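Local structure of SusD superfamily protein (Bacteroides fragilis, 3L22) at residues D280-I285 with V409-T414; S147-L152 with M163-V168; N259-Q264 with K316-W321; D235-Y240 with I300-E305. The protein probably binds glycans at the outer membrane of the bacterium as a member of the SusD family, and also binds zinc ions. All blocks are in the same frame, centred on the assembly; numbering follows the deposited sequence.

From the N terminus, contact 2 closes first: it folds the segment between helices 113-131 and 168-178 back on itself and is complete before any other opens. The remaining three cross one another. D235-Y240, N259-Q264 and D280-I285 come in that order, and their partners I300-E305, K316-W321 and V409-T414 follow in the same order, so contacts 4, 3 and 1 interlock without nesting. Contact 4 ties a turn to helix 297-302, contact 3 joins loops beside strands 249-253 and 322-326, and contact 1 reaches the hairpin 406-417. Contact 4 touches both others: Y240 O receives Q320 NE2 of contact 3, and K303 packs on T281 of contact 1.

Contact 1: residues D280-I285 with V409-T414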
loop_
_atom_site.group_PDB
_atom_site.type_symbol
_atom_site.label_atom_id
_atom_site.label_comp_id
_atom_site.label_asym_id
_atom_site.label_seq_id
_atom_site.Cartn_x
_atom_site.Cartn_y
_atom_site.Cartn_z
ATOM N N ASP A 280 -11.482 9.068 12.576
ATOM C CA ASP A 280 -11.718 8.663 13.983
ATOM C C ASP A 280 -11.151 9.707 14.929
ATOM O O ASP A 280 -9.986 9.615 15.380
ATOM C CB ASP A 280 -11.130 7.285 14.297
ATOM C CG ASP A 280 -11.570 6.757 15.665
ATOM O OD1 ASP A 280 -12.002 7.554 16.534
ATOM O OD2 ASP A 280 -11.511 5.523 15.843
ATOM N N THR A 281 -11.982 10.688 15.255
ATOM C CA THR A 281 -11.551 11.758 16.139
ATOM C C THR A 281 -11.769 11.400 17.620
ATOM O O THR A 281 -11.290 12.101 18.468
ATOM C CB THR A 281 -12.260 13.064 15.837
ATOM O OG1 THR A 281 -13.668 12.832 15.924
ATOM C CG2 THR A 281 -11.872 13.586 14.446
ATOM N N LYS A 282 -12.484 10.320 17.940
ATOM C CA LYS A 282 -12.619 9.911 19.348
ATOM C C LYS A 282 -11.341 9.241 19.877
ATOM O O LYS A 282 -10.941 9.485 20.988
ATOM C CB LYS A 282 -13.809 8.948 19.505
ATOM C CG LYS A 282 -14.030 8.448 20.953
ATOM C CD LYS A 282 -15.039 7.301 21.062
ATOM C CE LYS A 282 -15.039 6.644 22.504
ATOM N NZ LYS A 282 -15.354 7.474 23.733
ATOM N N SER A 283 -10.722 8.389 19.069
ATOM C CA SER A 283 -9.678 7.481 19.517
ATOM C C SER A 283 -8.498 7.273 18.580
ATOM O O SER A 283 -7.549 6.587 18.969
ATOM C CB SER A 283 -10.306 6.087 19.731
ATOM O OG SER A 283 -11.330 6.130 20.704
ATOM N N GLY A 284 -8.561 7.773 17.341
ATOM C CA GLY A 284 -7.494 7.580 16.367
ATOM C C GLY A 284 -6.439 8.673 16.473
ATOM O O GLY A 284 -6.445 9.449 17.408
ATOM N N ILE A 285 -5.552 8.737 15.491
ATOM C CA ILE A 285 -4.419 9.648 15.509
ATOM C C ILE A 285 -4.836 11.100 15.721
ATOM O O ILE A 285 -4.201 11.835 16.486
ATOM C CB ILE A 285 -3.524 9.493 14.243
ATOM C CG1 ILE A 285 -2.211 10.312 14.380
ATOM C CG2 ILE A 285 -4.249 9.886 12.952
ATOM C CD1 ILE A 285 -1.389 9.979 15.634
ATOM N N VAL A 409 -11.529 1.860 19.760
ATOM C CA VAL A 409 -12.372 2.166 20.907
ATOM C C VAL A 409 -13.454 3.103 20.396
ATOM O O VAL A 409 -13.191 4.239 20.036
ATOM C CB VAL A 409 -11.612 2.812 22.082
ATOM C CG1 VAL A 409 -12.616 3.260 23.193
ATOM C CG2 VAL A 409 -10.505 1.862 22.637
ATOM N N GLY A 410 -14.678 2.592 20.347
ATOM C CA GLY A 410 -15.824 3.366 19.894
ATOM C C GLY A 410 -16.706 3.677 21.082
ATOM O O GLY A 410 -16.444 3.246 22.211
ATOM N N GLU A 411 -17.720 4.485 20.836
ATOM C CA GLU A 411 -18.633 4.933 21.858
ATOM C C GLU A 411 -19.362 3.761 22.542
ATOM O O GLU A 411 -19.498 3.779 23.746
ATOM C CB GLU A 411 -19.633 5.922 21.237
ATOM C CG GLU A 411 -20.778 6.386 22.137
ATOM C CD GLU A 411 -20.325 7.093 23.396
ATOM O OE1 GLU A 411 -19.211 7.680 23.473
ATOM O OE2 GLU A 411 -21.145 7.113 24.318
ATOM N N ASN A 412 -19.807 2.770 21.773
ATOM C CA ASN A 412 -20.626 1.668 22.294
ATOM C C ASN A 412 -20.057 0.255 22.059
ATOM O O ASN A 412 -20.702 -0.756 22.425
ATOM C CB ASN A 412 -22.051 1.760 21.714
ATOM C CG ASN A 412 -22.869 2.868 22.350
ATOM O OD1 ASN A 412 -22.736 3.175 23.544
ATOM N ND2 ASN A 412 -23.721 3.467 21.555
ATOM N N GLU A 413 -18.870 0.159 21.477
ATOM C CA GLU A 413 -18.189 -1.106 21.358
ATOM C C GLU A 413 -16.709 -0.848 21.064
ATOM O O GLU A 413 -16.360 0.199 20.499
ATOM C CB GLU A 413 -18.819 -1.946 20.277
ATOM C CG GLU A 413 -18.060 -3.210 19.976
ATOM N N THR A 414 -15.850 -1.763 21.498
ATOM C CA THR A 414 -14.433 -1.716 21.164
ATOM C C THR A 414 -14.046 -2.962 20.385
ATOM O O THR A 414 -14.333 -4.064 20.817
ATOM C CB THR A 414 -13.577 -1.584 22.444
ATOM O OG1 THR A 414 -13.803 -0.298 22.981
ATOM C CG2 THR A 414 -12.058 -1.745 22.178
HETATM O O HOH W 1 -13.673 4.756 17.279
HETATM O O HOH W 2 -16.879 5.949 25.003
HETATM O O HOH W 3 -17.237 9.172 22.279
#
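The hairpin of strands 406-409 and 414-417 meets the loop that follows strand 277-279 where S283 hydrogen-bonds to V409. S283 OG donates to V409 O at 2.7 Å, approaching at a C=O...donor angle of 136° and slightly tilted from the carbonyl plane. OG is turned anti to its own carbonyl carbon (chi1 -60°), and it also touches CB of V409. V409 O also accepts a hydrogen bond from water 1, which donates as well to D280 OD2, so a direct and a water-mediated link converge on one carbonyl. The other oxygen of D280 works inside its own loop. OD1 accepts from the backbone N of S283 at 3.0 Å, three residues on, an Asx motif, and only weakly from N of K282; G284 N closes on D280 O. This bonding fixes the bend from which K282 and S283 both reach the hairpin. K282 runs out extended as far as CE, which lies 3.7 Å from G410 C, and bends only at its last torsion (chi4 59°). Its side chain crosses that of E411 at about a right angle. NZ and E411 OE1 form a long salt bridge at 3.9 Å, bridged by water 3, which lies 2.9 Å from NZ. Water 2 spans the same pair, though its 2.5 Å separation from NZ is doubtfully short. In the hairpin turn, G410 N bonds to E413 O. D55 holds the other loop through backbone bonding to D280 and its OD1 to I285 N, and a bound zinc ion lies about 9 Å from the V409 side chain.

Contact 2: residues S147-L152 with M163-V168; sequences SVPLRL and MPRSTV
S147 O is gripped side-on by the guanidinium of R165, in the conformer described, through NE at 2.7 Å and NH2 at 2.9 Å. The oxygen lies in the guanidinium plane; NH2 meets it on a lone pair, whereas NE stands above the carbonyl plane. The bend in the arginine (chi3 70°) swings NE back toward this oxygen. Next to this grip the backbones pair: S147 N donates to S166 O at 2.7 Å, and S166 N returns a bond to V148 O. With S147 and V148 both facing S166, this is a classic beta bulge. Further along, selenomethionine M163 sets its SE 4.0 Å from CB of P149 and 3.5 Å from L150 O. R151 and M163 slide past each other in opposite directions, NH1 of R151 lying near CB of M163, while P149 CB sits over one face of the R151 guanidinium, offset toward its rim. Water 4 joins L150 N, P164 O and S166 OG. Outside these residues, R151 NH2 is held by N161 O and a salt bridge to E432, and S147 OG by N132. V148 and P149 lie against W85 of helix 79-103, L150 packs on Y128 of helix 113-131 and on H174 of helix 168-178, seen to bind zinc in this protein though not in this chain, and T167 is the N-cap of that last helix.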
loop_
_atom_site.group_PDB
_atom_site.type_symbol
_atom_site.label_atom_id
_atom_site.label_comp_id
_atom_site.label_asym_id
_atom_site.label_seq_id
_atom_site.Cartn_x
_atom_site.Cartn_y
_atom_site.Cartn_z
ATOM N N SER A 147 0.295 -18.507 3.824
ATOM C CA SER A 147 -0.194 -17.318 3.166
ATOM C C SER A 147 -1.050 -17.705 1.972
ATOM O O SER A 147 -2.224 -18.005 2.159
ATOM C CB SER A 147 0.970 -16.393 2.818
ATOM O OG SER A 147 0.525 -15.244 2.114
ATOM N N VAL A 148 -0.484 -17.721 0.760
ATOM C CA VAL A 148 -1.278 -17.849 -0.463
ATOM C C VAL A 148 -0.508 -18.746 -1.454
ATOM O O VAL A 148 0.695 -18.915 -1.307
ATOM C CB VAL A 148 -1.582 -16.471 -1.084
ATOM C CG1 VAL A 148 -2.380 -15.537 -0.107
ATOM C CG2 VAL A 148 -0.313 -15.783 -1.612
ATOM N N PRO A 149 -1.197 -19.341 -2.458
ATOM C CA PRO A 149 -0.490 -20.055 -3.531
ATOM C C PRO A 149 0.423 -19.153 -4.330
ATOM O O PRO A 149 -0.001 -18.048 -4.739
ATOM C CB PRO A 149 -1.621 -20.546 -4.432
ATOM C CG PRO A 149 -2.866 -20.547 -3.513
ATOM C CD PRO A 149 -2.660 -19.421 -2.612
ATOM N N LEU A 150 1.657 -19.619 -4.543
ATOM C CA LEU A 150 2.643 -18.850 -5.248
ATOM C C LEU A 150 2.551 -19.263 -6.726
ATOM O O LEU A 150 3.254 -20.160 -7.174
ATOM C CB LEU A 150 4.042 -19.090 -4.653
ATOM C CG LEU A 150 5.217 -18.289 -5.224
ATOM C CD1 LEU A 150 4.878 -16.796 -5.423
ATOM C CD2 LEU A 150 6.429 -18.431 -4.302
ATOM N N ARG A 151 1.651 -18.618 -7.461
ATOM C CA ARG A 151 1.422 -18.933 -8.882
ATOM C C ARG A 151 2.342 -18.078 -9.758
ATOM O O ARG A 151 2.213 -16.853 -9.792
ATOM C CB ARG A 151 -0.044 -18.681 -9.247
ATOM C CG ARG A 151 -1.040 -19.390 -8.315
ATOM C CD ARG A 151 -2.449 -19.379 -8.837
ATOM N NE ARG A 151 -3.366 -20.119 -7.975
ATOM C CZ ARG A 151 -3.527 -21.436 -7.972
ATOM N NH1 ARG A 151 -2.853 -22.235 -8.807
ATOM N NH2 ARG A 151 -4.411 -21.964 -7.132
ATOM N N LEU A 152 3.262 -18.739 -10.458
ATOM C CA LEU A 152 4.267 -18.066 -11.263
ATOM C C LEU A 152 4.323 -18.503 -12.730
ATOM O O LEU A 152 5.120 -17.979 -13.479
ATOM C CB LEU A 152 5.643 -18.210 -10.594
ATOM C CG LEU A 152 5.779 -17.595 -9.200
ATOM C CD1 LEU A 152 7.153 -17.999 -8.578
ATOM C CD2 LEU A 152 5.609 -16.069 -9.216
HETATM N N MSE A 163 -2.954 -26.191 -5.690
HETATM C CA MSE A 163 -1.652 -25.742 -5.213
HETATM C C MSE A 163 -1.712 -25.372 -3.731
HETATM O O MSE A 163 -2.599 -24.616 -3.319
HETATM C CB MSE A 163 -1.159 -24.516 -5.990
HETATM C CG MSE A 163 0.306 -24.254 -5.775
HETATM SE SE MSE A 163 0.910 -22.699 -6.722
HETATM C CE MSE A 163 1.012 -23.443 -8.513
ATOM N N PRO A 164 -0.750 -25.866 -2.930
ATOM C CA PRO A 164 -0.734 -25.456 -1.548
ATOM C C PRO A 164 -0.321 -24.009 -1.388
ATOM O O PRO A 164 0.258 -23.399 -2.302
ATOM C CB PRO A 164 0.317 -26.369 -0.895
ATOM C CG PRO A 164 0.836 -27.249 -1.938
ATOM C CD PRO A 164 0.356 -26.782 -3.252
ATOM N N ARG A 165 -0.630 -23.487 -0.200
ATOM C CA ARG A 165 -0.255 -22.144 0.186
ATOM C C ARG A 165 1.236 -22.148 0.537
ATOM O O ARG A 165 1.702 -23.068 1.185
ATOM C CB ARG A 165 -1.087 -21.690 1.391
ATOM C CG ARG A 165 -2.612 -21.759 1.171
ATOM C CD ARG A 165 -3.396 -21.676 2.488
ATOM N NE ARG A 165 -3.300 -20.328 3.054
ATOM C CZ ARG A 165 -3.780 -19.952 4.241
ATOM N NH1 ARG A 165 -4.420 -20.838 4.992
ATOM N NH2 ARG A 165 -3.620 -18.676 4.660
ATOM N N SER A 166 1.971 -21.133 0.078
ATOM C CA SER A 166 3.316 -20.869 0.567
ATOM C C SER A 166 3.234 -20.110 1.877
ATOM O O SER A 166 2.173 -19.569 2.213
ATOM C CB SER A 166 4.082 -20.041 -0.452
ATOM O OG SER A 166 4.391 -20.859 -1.560
ATOM N N THR A 167 4.344 -20.066 2.614
ATOM C CA THR A 167 4.383 -19.363 3.888
ATOM C C THR A 167 4.547 -17.831 3.681
ATOM O O THR A 167 4.986 -17.396 2.626
ATOM C CB THR A 167 5.500 -19.874 4.785
ATOM O OG1 THR A 167 6.759 -19.495 4.235
ATOM C CG2 THR A 167 5.448 -21.450 4.995
ATOM N N VAL A 168 4.206 -17.042 4.694
ATOM C CA VAL A 168 4.453 -15.598 4.698
ATOM C C VAL A 168 5.935 -15.294 4.381
ATOM O O VAL A 168 6.217 -14.411 3.559
ATOM C CB VAL A 168 3.924 -14.928 5.983
ATOM C CG1 VAL A 168 4.647 -15.448 7.281
ATOM C CG2 VAL A 168 3.956 -13.373 5.898
HETATM O O HOH W 4 2.520 -22.089 -3.130
#

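Contact 3: residues N259-Q264 with K316-W321; sequences NIPNTQ and KTKLQW
I260 and K318 cross side chain to side chain at about a right angle, and their crossing is the tightly packed part of the contact. CG2 of I260 lies 3.5 Å from T317 O and 3.9 Å from K318 CB, and brushes CD2 of L319. CD1 of I260 also faces T317 O, at 3.6 Å. K318, in a left-handed backbone conformation (phi 62°), sends an extended chain past the P261 carbonyl, CD and CE each 3.5 Å from that oxygen. NZ then donates to P261 O at 2.9 Å, from above the carbonyl plane, and lies 3.0 Å from N262 O. Its charge is met by E269 in a salt bridge. Beyond NZ the contact thins: N262 and T263 both set CB away from segment 316-321, and T263 is exposed. There N262 OD1 bonds within its own loop, accepting from T263 N on a lone pair and from T263 OG1. On the other segment, T317 OG1 accepts from L319 N in an ST turn and has D314 as a further partner. The two loops adjoin the same end of the antiparallel strands 249-253 and 322-326, and E269 connects K318 and Q264 N to helix 267-271.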
loop_
_atom_site.group_PDB
_atom_site.type_symbol
_atom_site.label_atom_id
_atom_site.label_comp_id
_atom_site.label_asym_id
_atom_site.label_seq_id
_atom_site.Cartn_x
_atom_site.Cartn_y
_atom_site.Cartn_z
ATOM N N ASN A 259 -11.150 5.284 -17.534
ATOM C CA ASN A 259 -10.795 4.085 -16.753
ATOM C C ASN A 259 -11.001 4.250 -15.255
ATOM O O ASN A 259 -10.455 3.478 -14.477
ATOM C CB ASN A 259 -9.362 3.625 -17.078
ATOM C CG ASN A 259 -8.257 4.621 -16.587
ATOM O OD1 ASN A 259 -8.346 5.205 -15.508
ATOM N ND2 ASN A 259 -7.207 4.767 -17.379
ATOM N N ILE A 260 -11.770 5.268 -14.855
ATOM C CA ILE A 260 -12.083 5.477 -13.436
ATOM C C ILE A 260 -12.888 4.291 -12.851
ATOM O O ILE A 260 -13.555 3.562 -13.604
ATOM C CB ILE A 260 -12.816 6.805 -13.176
ATOM C CG1 ILE A 260 -14.047 6.954 -14.113
ATOM C CG2 ILE A 260 -11.840 7.989 -13.296
ATOM C CD1 ILE A 260 -15.105 7.936 -13.673
ATOM N N PRO A 261 -12.858 4.111 -11.522
ATOM C CA PRO A 261 -13.638 3.023 -10.957
ATOM C C PRO A 261 -15.141 3.253 -11.073
ATOM O O PRO A 261 -15.609 4.373 -11.169
ATOM C CB PRO A 261 -13.210 3.002 -9.485
ATOM C CG PRO A 261 -11.866 3.710 -9.416
ATOM C CD PRO A 261 -12.043 4.781 -10.492
ATOM N N ASN A 262 -15.888 2.162 -11.066
ATOM C CA ASN A 262 -17.346 2.210 -11.167
ATOM C C ASN A 262 -17.992 2.628 -9.806
ATOM O O ASN A 262 -17.287 3.024 -8.845
ATOM C CB ASN A 262 -17.821 0.838 -11.655
ATOM C CG ASN A 262 -19.052 0.909 -12.543
ATOM O OD1 ASN A 262 -20.006 1.609 -12.234
ATOM N ND2 ASN A 262 -19.035 0.170 -13.649
ATOM N N THR A 263 -19.322 2.545 -9.718
ATOM C CA THR A 263 -20.073 3.045 -8.563
ATOM C C THR A 263 -19.574 2.533 -7.252
ATOM O O THR A 263 -19.424 1.332 -7.085
ATOM C CB THR A 263 -21.535 2.692 -8.670
ATOM O OG1 THR A 263 -21.909 3.010 -9.991
ATOM C CG2 THR A 263 -22.369 3.512 -7.728
ATOM N N GLN A 264 -19.301 3.487 -6.358
ATOM C CA GLN A 264 -18.792 3.220 -5.024
ATOM C C GLN A 264 -17.561 2.342 -4.999
ATOM O O GLN A 264 -17.472 1.439 -4.214
ATOM C CB GLN A 264 -19.899 2.667 -4.133
ATOM C CG GLN A 264 -20.923 3.717 -3.848
ATOM C CD GLN A 264 -21.908 3.285 -2.769
ATOM O OE1 GLN A 264 -22.429 2.149 -2.788
ATOM N NE2 GLN A 264 -22.166 4.193 -1.814
ATOM N N LYS A 316 -17.083 13.369 -8.232
ATOM C CA LYS A 316 -17.663 13.651 -9.530
ATOM C C LYS A 316 -16.781 13.078 -10.643
ATOM O O LYS A 316 -17.282 12.342 -11.468
ATOM C CB LYS A 316 -17.832 15.154 -9.705
ATOM C CG LYS A 316 -18.648 15.576 -10.934
ATOM C CD LYS A 316 -18.881 17.112 -10.978
ATOM N N THR A 317 -15.482 13.379 -10.653
ATOM C CA THR A 317 -14.619 12.930 -11.761
ATOM C C THR A 317 -13.845 11.659 -11.442
ATOM O O THR A 317 -13.519 10.893 -12.338
ATOM C CB THR A 317 -13.620 14.008 -12.164
ATOM O OG1 THR A 317 -12.590 14.077 -11.166
ATOM C CG2 THR A 317 -14.344 15.406 -12.423
ATOM N N LYS A 318 -13.568 11.459 -10.166
ATOM C CA LYS A 318 -12.795 10.350 -9.644
ATOM C C LYS A 318 -11.349 10.354 -10.171
ATOM O O LYS A 318 -10.657 9.301 -10.148
ATOM C CB LYS A 318 -13.477 8.993 -9.880
ATOM C CG LYS A 318 -14.959 8.949 -9.590
ATOM C CD LYS A 318 -15.481 7.487 -9.603
ATOM C CE LYS A 318 -16.997 7.338 -9.836
ATOM N NZ LYS A 318 -17.433 5.905 -9.555
ATOM N N LEU A 319 -10.865 11.528 -10.594
ATOM C CA LEU A 319 -9.580 11.593 -11.319
ATOM C C LEU A 319 -8.363 11.641 -10.393
ATOM O O LEU A 319 -7.235 11.598 -10.867
ATOM C CB LEU A 319 -9.538 12.775 -12.268
ATOM C CG LEU A 319 -10.400 12.641 -13.521
ATOM C CD1 LEU A 319 -10.588 13.981 -14.207
ATOM C CD2 LEU A 319 -9.740 11.602 -14.464
ATOM N N GLN A 320 -8.564 11.724 -9.087
ATOM C CA GLN A 320 -7.411 11.803 -8.192
ATOM C C GLN A 320 -6.609 10.508 -8.234
ATOM O O GLN A 320 -7.175 9.402 -8.140
ATOM C CB GLN A 320 -7.821 12.147 -6.774
ATOM C CG GLN A 320 -8.349 13.584 -6.663
ATOM C CD GLN A 320 -9.091 13.894 -5.335
ATOM O OE1 GLN A 320 -10.148 13.303 -5.013
ATOM N NE2 GLN A 320 -8.559 14.852 -4.587
ATOM N N TRP A 321 -5.302 10.648 -8.401
ATOM C CA TRP A 321 -4.395 9.498 -8.394
ATOM C C TRP A 321 -4.272 8.872 -6.995
ATOM O O TRP A 321 -4.428 9.560 -5.977
ATOM C CB TRP A 321 -3.013 9.938 -8.849
ATOM C CG TRP A 321 -2.896 10.338 -10.302
ATOM C CD1 TRP A 321 -3.908 10.699 -11.169
ATOM C CD2 TRP A 321 -1.686 10.498 -11.023
ATOM N NE1 TRP A 321 -3.392 11.007 -12.396
ATOM C CE2 TRP A 321 -2.026 10.901 -12.335
ATOM C CE3 TRP A 321 -0.334 10.320 -10.701
ATOM C CZ2 TRP A 321 -1.061 11.169 -13.309
ATOM C CZ3 TRP A 321 0.625 10.585 -11.694
ATOM C CH2 TRP A 321 0.246 10.981 -12.974
#

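Contact 4: residues D235-Y240 with I300-E305; sequences DVTLIY and IAFKGE. With EDO (1,2-ethanediol), chain Y.
T237 and V236 pack against A301 and F302, setting a type I beta turn (D235 to L238) on the C-terminal end of helix 297-302. Apolar contacts come first: CG2 of T237 reaches CB of A301 at 3.6 Å, and CG2 of V236 touches both that methyl and CZ and CE2 of F302. A301 CB in turn lies over the centre of one face of the F302 ring. The aromatic pair is Y240 with F302, oblique, with planes at 80° and centroids 5.3 Å apart; CE2 of Y240 comes 3.5 Å from CZ of F302. I239 CG1 covers the centre of one face of the Y240 ring, whose OH bonds to E392. Polar contacts are mainly internal to the turn. D235 OD1 accepts from T237 N at 2.8 Å, an Asx turn, and from T237 OG1 on its syn side, so two bonds hold the threonine and present CG2 to A301. Across the contact, V236 O lies at the edge of the F302 ring, in its plane. A 1,2-ethanediol, probably from the crystallisation liquor, sits beside T237, Y240 and F302: C1 lies 3.5 Å from F302 CE1, and O1 donates to A301 O at 3.1 Å.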
loop_
_atom_site.group_PDB
_atom_site.type_symbol
_atom_site.label_atom_id
_atom_site.label_comp_id
_atom_site.label_asym_id
_atom_site.label_seq_id
_atom_site.Cartn_x
_atom_site.Cartn_y
_atom_site.Cartn_z
ATOM N N ASP A 235 3.827 22.550 0.473
ATOM C CA ASP A 235 2.372 22.475 0.328
ATOM C C ASP A 235 1.983 20.992 0.345
ATOM O O ASP A 235 2.255 20.262 -0.614
ATOM C CB ASP A 235 1.974 23.152 -0.988
ATOM C CG ASP A 235 0.454 23.147 -1.261
ATOM O OD1 ASP A 235 -0.354 22.410 -0.654
ATOM O OD2 ASP A 235 0.061 23.916 -2.150
ATOM N N VAL A 236 1.281 20.563 1.388
ATOM C CA VAL A 236 0.869 19.144 1.518
ATOM C C VAL A 236 -0.337 18.747 0.632
ATOM O O VAL A 236 -0.729 17.589 0.645
ATOM C CB VAL A 236 0.556 18.808 2.992
ATOM C CG1 VAL A 236 1.781 19.143 3.883
ATOM C CG2 VAL A 236 -0.737 19.542 3.479
ATOM N N THR A 237 -0.948 19.697 -0.093
ATOM C CA THR A 237 -2.137 19.424 -0.909
ATOM C C THR A 237 -1.823 19.082 -2.380
ATOM O O THR A 237 -2.722 18.701 -3.128
ATOM C CB THR A 237 -3.149 20.588 -0.867
ATOM O OG1 THR A 237 -2.650 21.707 -1.594
ATOM C CG2 THR A 237 -3.441 21.034 0.616
ATOM N N LEU A 238 -0.565 19.205 -2.792
ATOM C CA LEU A 238 -0.225 19.141 -4.224
ATOM C C LEU A 238 -0.630 17.843 -4.894
ATOM O O LEU A 238 -1.147 17.857 -6.004
ATOM C CB LEU A 238 1.257 19.395 -4.457
ATOM C CG LEU A 238 1.795 20.779 -4.124
ATOM C CD1 LEU A 238 3.334 20.714 -4.254
ATOM C CD2 LEU A 238 1.161 21.864 -5.039
ATOM N N ILE A 239 -0.451 16.738 -4.197
ATOM C CA ILE A 239 -0.611 15.431 -4.822
ATOM C C ILE A 239 -2.068 15.021 -5.024
ATOM O O ILE A 239 -2.296 14.049 -5.741
ATOM C CB ILE A 239 0.144 14.299 -4.099
ATOM C CG1 ILE A 239 -0.362 14.065 -2.665
ATOM C CG2 ILE A 239 1.632 14.579 -4.091
ATOM C CD1 ILE A 239 0.277 12.814 -1.993
ATOM N N TYR A 240 -3.024 15.761 -4.432
ATOM C CA TYR A 240 -4.445 15.456 -4.563
ATOM C C TYR A 240 -5.151 16.342 -5.601
ATOM O O TYR A 240 -6.360 16.256 -5.747
ATOM C CB TYR A 240 -5.168 15.566 -3.193
ATOM C CG TYR A 240 -4.371 14.930 -2.082
ATOM C CD1 TYR A 240 -4.346 13.545 -1.903
ATOM C CD2 TYR A 240 -3.599 15.702 -1.249
ATOM C CE1 TYR A 240 -3.568 12.950 -0.882
ATOM C CE2 TYR A 240 -2.827 15.122 -0.247
ATOM C CZ TYR A 240 -2.799 13.761 -0.070
ATOM O OH TYR A 240 -1.969 13.268 0.935
ATOM N N ILE A 300 -5.094 21.561 8.932
ATOM C CA ILE A 300 -5.698 22.654 8.169
ATOM C C ILE A 300 -6.238 22.108 6.850
ATOM O O ILE A 300 -7.351 22.380 6.519
ATOM C CB ILE A 300 -4.704 23.787 7.863
ATOM C CG1 ILE A 300 -4.236 24.468 9.163
ATOM C CG2 ILE A 300 -5.347 24.860 6.898
ATOM C CD1 ILE A 300 -3.078 25.442 8.995
ATOM N N ALA A 301 -5.463 21.284 6.139
ATOM C CA ALA A 301 -5.881 20.841 4.791
ATOM C C ALA A 301 -6.927 19.742 4.854
ATOM O O ALA A 301 -7.864 19.747 4.066
ATOM C CB ALA A 301 -4.656 20.358 3.950
ATOM N N PHE A 302 -6.770 18.803 5.784
ATOM C CA PHE A 302 -7.504 17.537 5.687
ATOM C C PHE A 302 -8.510 17.209 6.790
ATOM O O PHE A 302 -9.314 16.270 6.604
ATOM C CB PHE A 302 -6.516 16.367 5.584
ATOM C CG PHE A 302 -5.456 16.567 4.555
ATOM C CD1 PHE A 302 -5.776 16.946 3.267
ATOM C CD2 PHE A 302 -4.131 16.352 4.873
ATOM C CE1 PHE A 302 -4.771 17.145 2.318
ATOM C CE2 PHE A 302 -3.139 16.501 3.926
ATOM C CZ PHE A 302 -3.448 16.928 2.672
ATOM N N LYS A 303 -8.474 17.923 7.922
ATOM C CA LYS A 303 -9.427 17.632 8.999
ATOM C C LYS A 303 -10.689 18.440 8.736
ATOM O O LYS A 303 -10.800 19.583 9.122
ATOM C CB LYS A 303 -8.835 17.911 10.390
ATOM C CG LYS A 303 -9.782 17.553 11.561
ATOM C CD LYS A 303 -9.101 17.663 12.897
ATOM C CE LYS A 303 -9.981 17.182 14.045
ATOM N NZ LYS A 303 -11.129 18.089 14.257
ATOM N N GLY A 304 -11.654 17.832 8.071
ATOM C CA GLY A 304 -12.841 18.555 7.629
ATOM C C GLY A 304 -13.888 18.749 8.720
ATOM O O GLY A 304 -13.865 18.088 9.777
ATOM N N GLU A 305 -14.806 19.666 8.449
ATOM C CA GLU A 305 -16.053 19.836 9.196
ATOM C C GLU A 305 -16.757 18.482 9.223
ATOM O O GLU A 305 -16.752 17.768 8.182
ATOM C CB GLU A 305 -16.964 20.873 8.488
ATOM C CG GLU A 305 -16.452 22.356 8.511
ATOM C CD GLU A 305 -17.417 23.364 7.861
ATOM O OE1 GLU A 305 -18.649 23.123 7.836
ATOM O OE2 GLU A 305 -16.938 24.415 7.375
HETATM C C1 EDO Y . -6.816 19.291 0.403
HETATM O O1 EDO Y . -7.480 20.431 1.019
HETATM C C2 EDO Y . -7.037 19.063 -1.104
HETATM O O2 EDO Y . -7.352 17.678 -1.391
#